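Local coordinates for uncharacterized protein (Desulfovibrio piger ATCC 29098, PDB 4Z48) that is of unknown function but belongs to the LolA-like family, consistent with an exported protein that handles lipids or lipoproteins as the outer-membrane sorting proteins do, at residues A[14-19]-A[149-154]; A[26-31]-A[49-54]; A[35-40]-A[218-223]; A[161-166]-A[188-193]. All coordinates share one frame; numbering follows the deposited sequence.

Contact 1 of 4, residues A[14-19]-A[149-154]; sequences DLAVRM and YILERT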
# COMPACT_ATOMS: atom_id res chain seq x y z
N ASP A 14 -15.43 -9.89 -8.94
CA ASP A 14 -16.06 -8.79 -9.68
C ASP A 14 -15.94 -7.46 -8.89
O ASP A 14 -15.64 -6.42 -9.49
CB ASP A 14 -17.50 -9.14 -10.05
CG ASP A 14 -17.54 -10.19 -11.16
OD1 ASP A 14 -16.49 -10.45 -11.78
OD2 ASP A 14 -18.62 -10.74 -11.41
N LEU A 15 -16.11 -7.51 -7.56
CA LEU A 15 -15.94 -6.35 -6.68
C LEU A 15 -14.49 -5.88 -6.70
O LEU A 15 -14.26 -4.68 -6.89
CB LEU A 15 -16.38 -6.66 -5.24
CG LEU A 15 -16.16 -5.53 -4.22
CD1 LEU A 15 -17.02 -4.32 -4.56
CD2 LEU A 15 -16.42 -6.02 -2.84
N ALA A 16 -13.52 -6.81 -6.53
CA ALA A 16 -12.10 -6.50 -6.57
C ALA A 16 -11.73 -5.76 -7.88
O ALA A 16 -10.96 -4.81 -7.82
CB ALA A 16 -11.28 -7.78 -6.43
N VAL A 17 -12.34 -6.14 -9.01
CA VAL A 17 -12.14 -5.54 -10.34
C VAL A 17 -12.65 -4.08 -10.33
O VAL A 17 -11.93 -3.20 -10.79
CB VAL A 17 -12.80 -6.38 -11.47
CG1 VAL A 17 -12.90 -5.61 -12.79
CG2 VAL A 17 -12.06 -7.70 -11.69
N ARG A 18 -13.88 -3.86 -9.82
CA ARG A 18 -14.49 -2.52 -9.69
C ARG A 18 -13.62 -1.61 -8.83
O ARG A 18 -13.42 -0.44 -9.18
CB ARG A 18 -15.91 -2.60 -9.10
CG ARG A 18 -16.96 -3.19 -10.05
CD ARG A 18 -18.35 -2.71 -9.69
NE ARG A 18 -18.87 -3.30 -8.45
CZ ARG A 18 -19.53 -2.63 -7.51
NH1 ARG A 18 -19.76 -1.33 -7.64
NH2 ARG A 18 -19.97 -3.26 -6.42
N MSE A 19 -13.08 -2.15 -7.72
CA MSE A 19 -12.19 -1.43 -6.82
C MSE A 19 -10.93 -0.97 -7.54
O MSE A 19 -10.42 0.11 -7.26
CB MSE A 19 -11.80 -2.33 -5.63
CG MSE A 19 -12.95 -2.64 -4.70
SE MSE A 19 -12.40 -3.92 -3.33
CE MSE A 19 -11.06 -2.87 -2.31
N TYR A 149 -19.14 -3.59 1.99
CA TYR A 149 -19.03 -4.99 1.54
C TYR A 149 -17.94 -5.62 2.43
O TYR A 149 -16.97 -4.93 2.75
CB TYR A 149 -18.56 -5.07 0.08
CG TYR A 149 -19.44 -4.46 -0.97
CD1 TYR A 149 -20.59 -5.11 -1.40
CD2 TYR A 149 -19.05 -3.30 -1.63
CE1 TYR A 149 -21.37 -4.58 -2.42
CE2 TYR A 149 -19.84 -2.75 -2.65
CZ TYR A 149 -20.99 -3.41 -3.05
OH TYR A 149 -21.79 -2.90 -4.06
N ILE A 150 -18.08 -6.89 2.80
CA ILE A 150 -17.07 -7.66 3.51
C ILE A 150 -16.43 -8.54 2.42
O ILE A 150 -17.10 -9.42 1.86
CB ILE A 150 -17.58 -8.47 4.73
CG1 ILE A 150 -18.42 -7.59 5.72
CG2 ILE A 150 -16.38 -9.17 5.45
CD1 ILE A 150 -19.43 -8.39 6.54
N LEU A 151 -15.16 -8.27 2.08
CA LEU A 151 -14.45 -8.98 1.02
C LEU A 151 -13.21 -9.63 1.55
O LEU A 151 -12.29 -8.92 1.99
CB LEU A 151 -14.05 -7.99 -0.12
CG LEU A 151 -13.38 -8.64 -1.37
CD1 LEU A 151 -14.32 -9.65 -2.04
CD2 LEU A 151 -12.98 -7.58 -2.38
N GLU A 152 -13.18 -10.96 1.52
CA GLU A 152 -12.00 -11.70 1.92
C GLU A 152 -11.17 -11.98 0.70
O GLU A 152 -11.73 -12.33 -0.35
CB GLU A 152 -12.36 -13.03 2.61
CG GLU A 152 -13.04 -12.89 3.97
CD GLU A 152 -13.08 -14.14 4.82
OE1 GLU A 152 -12.40 -15.14 4.49
OE2 GLU A 152 -13.78 -14.11 5.86
N ARG A 153 -9.85 -11.84 0.82
CA ARG A 153 -8.96 -12.19 -0.28
C ARG A 153 -7.82 -13.04 0.27
O ARG A 153 -7.32 -12.76 1.35
CB ARG A 153 -8.49 -10.97 -1.08
CG ARG A 153 -7.38 -10.13 -0.50
CD ARG A 153 -6.99 -9.06 -1.47
NE ARG A 153 -5.94 -8.22 -0.89
CZ ARG A 153 -5.48 -7.11 -1.44
NH1 ARG A 153 -5.99 -6.65 -2.58
NH2 ARG A 153 -4.53 -6.41 -0.84
N THR A 154 -7.51 -14.13 -0.42
CA THR A 154 -6.47 -15.09 -0.04
C THR A 154 -5.44 -15.07 -1.15
O THR A 154 -5.82 -15.17 -2.32
CB THR A 154 -7.10 -16.49 0.19
OG1 THR A 154 -8.11 -16.39 1.19
CG2 THR A 154 -6.10 -17.51 0.68
O HOH W 1 -21.37 -0.47 -5.23
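Helix 14-19 lies across strand 149-154 almost at right angles, the N-to-C directions of the two segments making 98°, and their axes come no nearer than 10.2 Å. The gap is bridged mainly by side chains. The tight part is built on Leu15 and Leu151, both with CG anti to the backbone N, which slide past each other in opposite directions until CD2 of Leu15 lies 3.8 Å from CD2 of Leu151. That same Leu151 methyl meets the selenium of Met19, a selenomethionine whose side chain comes from the helix tip to tip with the leucine, SE to CD2 3.8 Å. The other branch of Leu15 turns to the tyrosine: CD1 sits over one face of the Tyr149 ring, 4.1 Å from its centroid, in a CH-pi contact. Leu175, from a loop, also packs on Leu15, and Val170 of the next strand packs on Met19.

Toward solvent the contact becomes polar and looser. Arg18, bent at chi3 (-72°), swings its guanidinium round to the end of the tyrosine, the two planes nearly perpendicular. NH2 donates to Tyr149 OH at 3.0 Å, with the hydroxyl close to the guanidinium plane but the N-H bent to 145°. A water closes the other side of this clasp, accepting from Arg18 NH1 and hydrogen-bonded to Tyr149 OH at 2.7 Å, so both terminal nitrogens are tied to the phenol. A helix laid crosswise on antiparallel strands through Leu15, Ala16 and Met19 is in keeping with the LolA-like fold, in which helical segments pack against a strongly curved sheet.

Contact 2 of 4, residues A[26-31]-A[49-54]; sequences QDSYSE and TYSKHF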
# COMPACT_ATOMS: atom_id res chain seq x y z
N GLN A 26 -2.82 8.63 -14.36
CA GLN A 26 -1.60 8.15 -15.03
C GLN A 26 -0.39 8.40 -14.13
O GLN A 26 0.60 7.68 -14.23
CB GLN A 26 -1.41 8.80 -16.41
CG GLN A 26 -2.18 8.06 -17.54
CD GLN A 26 -1.82 6.58 -17.67
OE1 GLN A 26 -2.61 5.69 -17.34
NE2 GLN A 26 -0.61 6.29 -18.13
N ASP A 27 -0.46 9.43 -13.27
CA ASP A 27 0.62 9.70 -12.32
C ASP A 27 0.05 10.45 -11.11
O ASP A 27 -1.10 10.91 -11.15
CB ASP A 27 1.77 10.48 -12.99
CG ASP A 27 1.56 11.95 -13.26
OD1 ASP A 27 1.07 12.65 -12.35
OD2 ASP A 27 2.00 12.42 -14.31
N SER A 28 0.81 10.52 -10.04
CA SER A 28 0.42 11.24 -8.83
C SER A 28 1.62 11.67 -8.00
O SER A 28 2.70 11.08 -8.05
CB SER A 28 -0.50 10.38 -7.96
OG SER A 28 0.14 9.19 -7.55
N TYR A 29 1.38 12.69 -7.19
CA TYR A 29 2.33 13.25 -6.26
C TYR A 29 1.64 13.42 -4.94
O TYR A 29 0.48 13.82 -4.94
CB TYR A 29 2.84 14.59 -6.79
CG TYR A 29 3.61 15.39 -5.76
CD1 TYR A 29 4.96 15.13 -5.52
CD2 TYR A 29 2.98 16.36 -4.99
CE1 TYR A 29 5.68 15.87 -4.58
CE2 TYR A 29 3.69 17.10 -4.03
CZ TYR A 29 5.04 16.84 -3.83
OH TYR A 29 5.76 17.53 -2.90
N SER A 30 2.32 13.11 -3.83
CA SER A 30 1.79 13.42 -2.50
C SER A 30 2.90 13.63 -1.49
O SER A 30 4.06 13.31 -1.72
CB SER A 30 0.81 12.37 -2.00
OG SER A 30 1.43 11.20 -1.52
N GLU A 31 2.53 14.25 -0.38
CA GLU A 31 3.36 14.48 0.79
C GLU A 31 2.73 13.75 1.98
O GLU A 31 1.50 13.66 2.09
CB GLU A 31 3.49 15.99 1.05
CG GLU A 31 4.27 16.71 -0.04
CD GLU A 31 4.17 18.21 0.03
OE1 GLU A 31 3.74 18.73 1.08
OE2 GLU A 31 4.48 18.87 -0.99
N THR A 49 5.94 11.10 -2.21
CA THR A 49 5.76 9.94 -3.07
C THR A 49 5.47 10.40 -4.49
O THR A 49 4.55 11.16 -4.72
CB THR A 49 4.65 8.97 -2.53
OG1 THR A 49 4.97 8.56 -1.19
CG2 THR A 49 4.53 7.71 -3.38
N TYR A 50 6.21 9.85 -5.46
CA TYR A 50 5.98 10.08 -6.90
C TYR A 50 5.54 8.76 -7.51
O TYR A 50 6.13 7.73 -7.19
CB TYR A 50 7.27 10.59 -7.58
CG TYR A 50 7.86 11.83 -6.95
CD1 TYR A 50 8.72 11.74 -5.86
CD2 TYR A 50 7.58 13.09 -7.46
CE1 TYR A 50 9.25 12.88 -5.26
CE2 TYR A 50 8.15 14.24 -6.91
CZ TYR A 50 8.99 14.13 -5.81
OH TYR A 50 9.54 15.26 -5.25
N SER A 51 4.47 8.74 -8.34
CA SER A 51 4.04 7.47 -8.96
C SER A 51 3.65 7.72 -10.38
O SER A 51 3.20 8.82 -10.69
CB SER A 51 2.87 6.83 -8.21
OG SER A 51 3.04 6.91 -6.81
N LYS A 52 3.84 6.73 -11.25
CA LYS A 52 3.49 6.84 -12.65
C LYS A 52 3.25 5.45 -13.22
O LYS A 52 3.99 4.52 -12.90
CB LYS A 52 4.58 7.59 -13.43
CG LYS A 52 4.20 7.93 -14.87
CD LYS A 52 5.32 8.66 -15.58
CE LYS A 52 4.92 8.93 -17.00
NZ LYS A 52 5.93 9.78 -17.69
N HIS A 53 2.19 5.31 -14.04
CA HIS A 53 1.83 4.06 -14.71
C HIS A 53 2.77 3.82 -15.87
O HIS A 53 3.30 4.77 -16.47
CB HIS A 53 0.36 4.07 -15.16
CG HIS A 53 -0.56 3.82 -14.01
ND1 HIS A 53 -0.88 4.81 -13.11
CD2 HIS A 53 -1.06 2.65 -13.54
CE1 HIS A 53 -1.64 4.25 -12.19
NE2 HIS A 53 -1.75 2.94 -12.39
N PHE A 54 3.09 2.53 -16.08
CA PHE A 54 4.01 2.03 -17.11
C PHE A 54 3.47 0.72 -17.68
O PHE A 54 2.54 0.14 -17.13
CB PHE A 54 5.42 1.80 -16.51
CG PHE A 54 6.27 3.03 -16.32
CD1 PHE A 54 6.19 3.78 -15.15
CD2 PHE A 54 7.18 3.43 -17.30
CE1 PHE A 54 6.99 4.91 -14.97
CE2 PHE A 54 7.97 4.57 -17.12
CZ PHE A 54 7.88 5.29 -15.95
O HOH W 2 2.20 9.82 -5.45
O HOH W 3 8.34 18.12 -4.82
O HOH W 4 3.82 10.73 0.18
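The rings of Tyr29 and Tyr50 lie side by side and point the same way, their planes 56° apart, neither stacked nor edge-to-face. CE2 of Tyr50 meets the edge of the Tyr29 ring, 3.6 Å from CD1, while Tyr238 stacks on the Tyr50 ring. The first torsions differ: CG is anti to the backbone N in Tyr29 (chi1 168°) but anti to the carbonyl carbon in Tyr50 (chi1 -56°), and this brings the two rings together. Beyond them a water links the hydroxyls, and Tyr29 OH donates to the anti lone pair of Glu31 OE2 at 2.7 Å. The third flat group, the His53 imidazole, has Gln26 O at its edge; that carbonyl takes a nearly straight bond from His53 N (2.9 Å) and a weak one from ND1.

These residues belong to the antiparallel beta hairpin of strands 27-38 and 41-54, consistent with the LolA-like fold. Ser28 with Ser51 and Ser30 with Thr49 are hydrogen-bonded pairs, whereas Asp27 with Lys52 and Tyr29 with Tyr50 are non-hydrogen-bonded ones. On the serine and threonine face, one water joins Ser28 OG to Thr49 O, and another bonds Ser30 OG and lies 2.8 Å from Thr49 OG1, to which it is also hydrogen-bonded. On the tyrosine face, Asp27 CB touches Lys52 CG, but the charged ends have other partners: Asp27 accepts from the backbone of Val232, Gly233 and Leu234, and Lys52 NZ reaches Leu234 O and Asp236.

Contact 3 of 4, residues A[35-40]-A[218-223]; sequences SINRGG and GSFTVI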
# COMPACT_ATOMS: atom_id res chain seq x y z
N SER A 35 3.78 8.79 11.88
CA SER A 35 4.10 8.77 13.30
C SER A 35 3.96 7.31 13.81
O SER A 35 2.89 6.70 13.71
CB SER A 35 3.19 9.75 14.05
OG SER A 35 3.40 9.68 15.45
N ILE A 36 5.06 6.74 14.29
CA ILE A 36 5.15 5.37 14.78
C ILE A 36 5.22 5.39 16.31
O ILE A 36 6.17 5.95 16.88
CB ILE A 36 6.41 4.68 14.18
CG1 ILE A 36 6.49 4.88 12.64
CG2 ILE A 36 6.40 3.19 14.53
CD1 ILE A 36 7.88 4.70 12.03
N ASN A 37 4.24 4.72 16.96
CA ASN A 37 4.19 4.69 18.42
C ASN A 37 4.46 3.30 18.96
O ASN A 37 3.73 2.37 18.67
CB ASN A 37 2.84 5.20 18.93
CG ASN A 37 2.78 5.51 20.42
OD1 ASN A 37 2.98 4.64 21.29
ND2 ASN A 37 2.41 6.74 20.74
N ARG A 38 5.47 3.18 19.80
CA ARG A 38 5.85 1.90 20.40
C ARG A 38 6.19 2.12 21.88
O ARG A 38 7.25 2.64 22.19
CB ARG A 38 7.05 1.31 19.62
CG ARG A 38 7.53 -0.05 20.14
CD ARG A 38 8.80 -0.53 19.42
NE ARG A 38 8.58 -0.88 18.01
CZ ARG A 38 7.85 -1.92 17.60
NH1 ARG A 38 7.25 -2.72 18.48
NH2 ARG A 38 7.69 -2.15 16.30
N GLY A 39 5.26 1.76 22.77
CA GLY A 39 5.41 1.91 24.22
C GLY A 39 5.56 3.34 24.71
O GLY A 39 6.30 3.59 25.66
N GLY A 40 4.89 4.28 24.04
CA GLY A 40 4.99 5.71 24.35
C GLY A 40 6.12 6.41 23.61
O GLY A 40 6.12 7.65 23.52
N GLY A 218 2.83 -4.42 19.87
CA GLY A 218 2.47 -3.34 20.79
C GLY A 218 2.75 -1.98 20.17
O GLY A 218 3.20 -1.05 20.84
N SER A 219 2.54 -1.87 18.85
CA SER A 219 2.82 -0.62 18.15
C SER A 219 1.72 -0.25 17.18
O SER A 219 1.01 -1.13 16.66
CB SER A 219 4.15 -0.72 17.40
OG SER A 219 4.23 -1.88 16.59
N PHE A 220 1.63 1.05 16.87
CA PHE A 220 0.71 1.53 15.84
C PHE A 220 1.36 2.69 15.06
O PHE A 220 2.14 3.46 15.63
CB PHE A 220 -0.65 1.93 16.41
CG PHE A 220 -0.64 3.09 17.37
CD1 PHE A 220 -0.39 2.90 18.72
CD2 PHE A 220 -0.91 4.38 16.92
CE1 PHE A 220 -0.40 3.98 19.61
CE2 PHE A 220 -0.92 5.46 17.81
CZ PHE A 220 -0.67 5.26 19.16
N THR A 221 1.05 2.77 13.76
CA THR A 221 1.56 3.81 12.87
C THR A 221 0.39 4.64 12.35
O THR A 221 -0.60 4.07 11.89
CB THR A 221 2.42 3.17 11.74
OG1 THR A 221 3.55 2.51 12.34
CG2 THR A 221 2.91 4.19 10.73
N VAL A 222 0.52 5.97 12.38
CA VAL A 222 -0.53 6.83 11.80
C VAL A 222 0.11 7.61 10.64
O VAL A 222 1.12 8.26 10.84
CB VAL A 222 -1.20 7.76 12.85
CG1 VAL A 222 -2.25 8.66 12.20
CG2 VAL A 222 -1.82 6.94 13.98
N ILE A 223 -0.48 7.54 9.43
CA ILE A 223 0.07 8.27 8.29
C ILE A 223 -0.96 9.28 7.79
O ILE A 223 -2.10 8.90 7.48
CB ILE A 223 0.51 7.33 7.12
CG1 ILE A 223 1.36 6.12 7.61
CG2 ILE A 223 1.28 8.15 6.06
CD1 ILE A 223 1.43 5.01 6.56
O HOH W 5 1.51 6.39 15.99
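Two neighbouring antiparallel strands, 27-38 and 219-230, are joined here although some 180 residues of chain separate the paired segments, an arrangement consistent with the LolA-like fold. Their backbones pair through Ser35 with Val222 and Asn37 with Phe220, both hydrogen-bonded pairs; the straightest bond runs from Asn37 N to Phe220 O (2.8 Å, 173°), nearly along the C=O axis. A water donates to Ser35 O and to Phe220 O, giving each carbonyl a second partner. Where strand 219-230 begins, Gly218 and Ser219 form a G1 bulge opposite Arg214, the glycine at positive phi.

On the opposite face from Asn37 and Phe220, Thr221 OG1 lies beside Ile36, 3.7 Å from CG2, while its own hydrogen bond goes to Asp118. The same aspartate bonds Ser219 OG. Arg38, bent at chi3, lays one face of its guanidinium over Ser219 CB without a hydrogen bond to the hydroxyl. Phe220 takes the crowded first torsion (chi1 64°), with CG between the backbone N and the carbonyl carbon, which turns the ring across to the neighbouring strand. Its plane lies within 12° of the Asn37 amide, and Asn37 CB sits over the ring face, 3.7 Å from the centroid, in a CH-pi contact.

Contact 4 of 4, residues A[161-166]-A[188-193]; sequences TQYSRQ and RLVKKL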
# COMPACT_ATOMS: atom_id res chain seq x y z
N THR A 161 4.38 -13.79 0.12
CA THR A 161 3.72 -12.83 1.02
C THR A 161 3.76 -13.36 2.44
O THR A 161 3.83 -14.57 2.63
CB THR A 161 2.24 -12.57 0.54
OG1 THR A 161 1.56 -11.73 1.48
CG2 THR A 161 1.43 -13.85 0.35
N GLN A 162 3.69 -12.48 3.43
CA GLN A 162 3.68 -12.97 4.81
C GLN A 162 2.23 -13.31 5.23
O GLN A 162 2.01 -13.90 6.29
CB GLN A 162 4.27 -11.89 5.75
CG GLN A 162 3.33 -10.75 5.99
CD GLN A 162 3.99 -9.59 6.68
OE1 GLN A 162 4.47 -8.66 6.04
NE2 GLN A 162 4.00 -9.63 8.02
N TYR A 163 1.24 -12.90 4.42
CA TYR A 163 -0.15 -13.06 4.82
C TYR A 163 -0.81 -14.30 4.26
O TYR A 163 -0.53 -14.73 3.15
CB TYR A 163 -0.97 -11.83 4.42
CG TYR A 163 -0.33 -10.52 4.81
CD1 TYR A 163 -0.15 -10.18 6.15
CD2 TYR A 163 0.12 -9.62 3.85
CE1 TYR A 163 0.39 -8.95 6.53
CE2 TYR A 163 0.71 -8.40 4.21
CZ TYR A 163 0.87 -8.08 5.55
OH TYR A 163 1.41 -6.86 5.86
N SER A 164 -1.71 -14.87 5.06
CA SER A 164 -2.47 -16.05 4.67
C SER A 164 -3.81 -15.61 4.10
O SER A 164 -4.36 -16.29 3.23
CB SER A 164 -2.69 -16.99 5.85
OG SER A 164 -3.35 -16.30 6.89
N ARG A 165 -4.34 -14.49 4.62
CA ARG A 165 -5.65 -13.98 4.19
C ARG A 165 -5.87 -12.59 4.77
O ARG A 165 -5.29 -12.21 5.79
CB ARG A 165 -6.77 -14.96 4.59
CG ARG A 165 -7.59 -14.63 5.84
CD ARG A 165 -8.42 -15.80 6.29
NE ARG A 165 -8.44 -15.85 7.75
CZ ARG A 165 -9.38 -15.31 8.50
NH1 ARG A 165 -10.42 -14.71 7.93
NH2 ARG A 165 -9.31 -15.37 9.82
N GLN A 166 -6.67 -11.81 4.06
CA GLN A 166 -7.03 -10.46 4.40
C GLN A 166 -8.53 -10.26 4.30
O GLN A 166 -9.14 -10.59 3.28
CB GLN A 166 -6.32 -9.44 3.49
CG GLN A 166 -4.78 -9.53 3.60
CD GLN A 166 -4.10 -8.67 2.57
OE1 GLN A 166 -4.74 -8.09 1.69
NE2 GLN A 166 -2.79 -8.54 2.71
N ARG A 188 -2.96 -16.16 12.65
CA ARG A 188 -3.07 -15.17 13.72
C ARG A 188 -3.24 -13.78 13.14
O ARG A 188 -2.59 -13.45 12.14
CB ARG A 188 -1.83 -15.17 14.66
CG ARG A 188 -1.59 -16.50 15.37
CD ARG A 188 -0.25 -16.48 16.09
NE ARG A 188 0.84 -16.22 15.16
CZ ARG A 188 2.08 -16.65 15.33
NH1 ARG A 188 2.40 -17.38 16.39
NH2 ARG A 188 3.02 -16.38 14.42
N LEU A 189 -4.05 -12.96 13.80
CA LEU A 189 -4.24 -11.55 13.42
C LEU A 189 -2.92 -10.79 13.59
O LEU A 189 -2.45 -10.62 14.72
CB LEU A 189 -5.34 -10.90 14.26
CG LEU A 189 -5.69 -9.45 13.92
CD1 LEU A 189 -6.33 -9.35 12.54
CD2 LEU A 189 -6.62 -8.88 14.96
N VAL A 190 -2.28 -10.40 12.47
CA VAL A 190 -0.95 -9.76 12.51
C VAL A 190 -1.06 -8.21 12.35
O VAL A 190 -0.23 -7.47 12.90
CB VAL A 190 0.06 -10.40 11.50
CG1 VAL A 190 -0.35 -10.20 10.04
CG2 VAL A 190 1.48 -9.89 11.72
N LYS A 191 -2.06 -7.74 11.58
CA LYS A 191 -2.20 -6.30 11.39
C LYS A 191 -3.64 -5.90 11.28
O LYS A 191 -4.46 -6.62 10.67
CB LYS A 191 -1.45 -5.78 10.13
CG LYS A 191 -0.03 -6.13 9.98
CD LYS A 191 0.62 -5.21 9.00
CE LYS A 191 2.02 -5.69 8.89
NZ LYS A 191 2.78 -4.90 7.93
N LYS A 192 -3.95 -4.73 11.84
CA LYS A 192 -5.27 -4.09 11.74
C LYS A 192 -5.07 -2.74 11.03
O LYS A 192 -4.26 -1.94 11.48
CB LYS A 192 -5.96 -3.89 13.12
CG LYS A 192 -6.34 -5.17 13.85
CD LYS A 192 -7.42 -4.86 14.90
CE LYS A 192 -7.03 -5.24 16.32
NZ LYS A 192 -8.20 -5.20 17.26
N LEU A 193 -5.75 -2.54 9.90
CA LEU A 193 -5.65 -1.31 9.11
C LEU A 193 -6.94 -0.54 9.19
O LEU A 193 -8.02 -1.14 9.13
CB LEU A 193 -5.30 -1.59 7.66
CG LEU A 193 -3.91 -2.17 7.33
CD1 LEU A 193 -3.80 -3.64 7.75
CD2 LEU A 193 -3.65 -2.09 5.83
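Tyr163 presents the edge of its ring to Val190, whose CG1 lies near the ring plane and 3.8 Å from CE1. The two side chains cross at about a right angle, and the methyl, in the ring plane, touches the rim. One face of the ring is taken instead by the preceding residue, with Gln162 CG 3.4 Å above the plane and over its centre. The ring reaches the other segment although the backbones stay well apart, 8.4 Å between the CA atoms of Tyr163 and Val190: with CG anti to the carbonyl carbon (chi1 -49°) the phenol extends across the gap.

At its far end the hydroxyl meets Lys191, whose chain is extended beyond CG and crosses the tyrosine nearly perpendicularly. NZ gives OH a weak hydrogen bond at 3.2 Å, with CE of the lysine almost as close. The two segments lie on strands 163-171 and 189-201, separated in the antiparallel strand order by strand 177-184, so the contact spans that strand, consistent with the LolA-like fold. Val190 and Lys191 form a classic beta bulge opposite Tyr182, and on the other segment Thr161 OG1 accepts from Tyr163 N at 3.2 Å in an ST turn that precedes the corner of the chain at Ser164.

Both polar ends have stronger partners nearby. The Asp123 carboxylate bridges the two side chains, one oxygen hydrogen-bonded to Tyr163 OH and the other salt-bridged to Lys191 NZ, which probably keeps the buried ammonium charged. Asp118 O and Ser120 OG also bond NZ; with three N-H for four acceptors, the weak bond to Tyr163 OH is probably minor or shared.

How the contacts relate
From the N terminus, helix 8-20 supplies the first half of contact 1, which closes a loop of some 130 residues by laying the helix on strand 146-155. Strand 27-38 follows and serves two contacts: its start pairs with strand 41-54 in contact 2, a short hairpin loop lying wholly within that of contact 1, and its end pairs with strand 219-230 in contact 3. Contact 3 therefore crosses both contact 1 and contact 2 along the chain. Contact 4 opens after contact 1 has closed and lies within the span of contact 3. Contacts 1 and 4 also touch through neighbouring strands 146-155 and 163-171, where Arg153 N approaches Gln166 O.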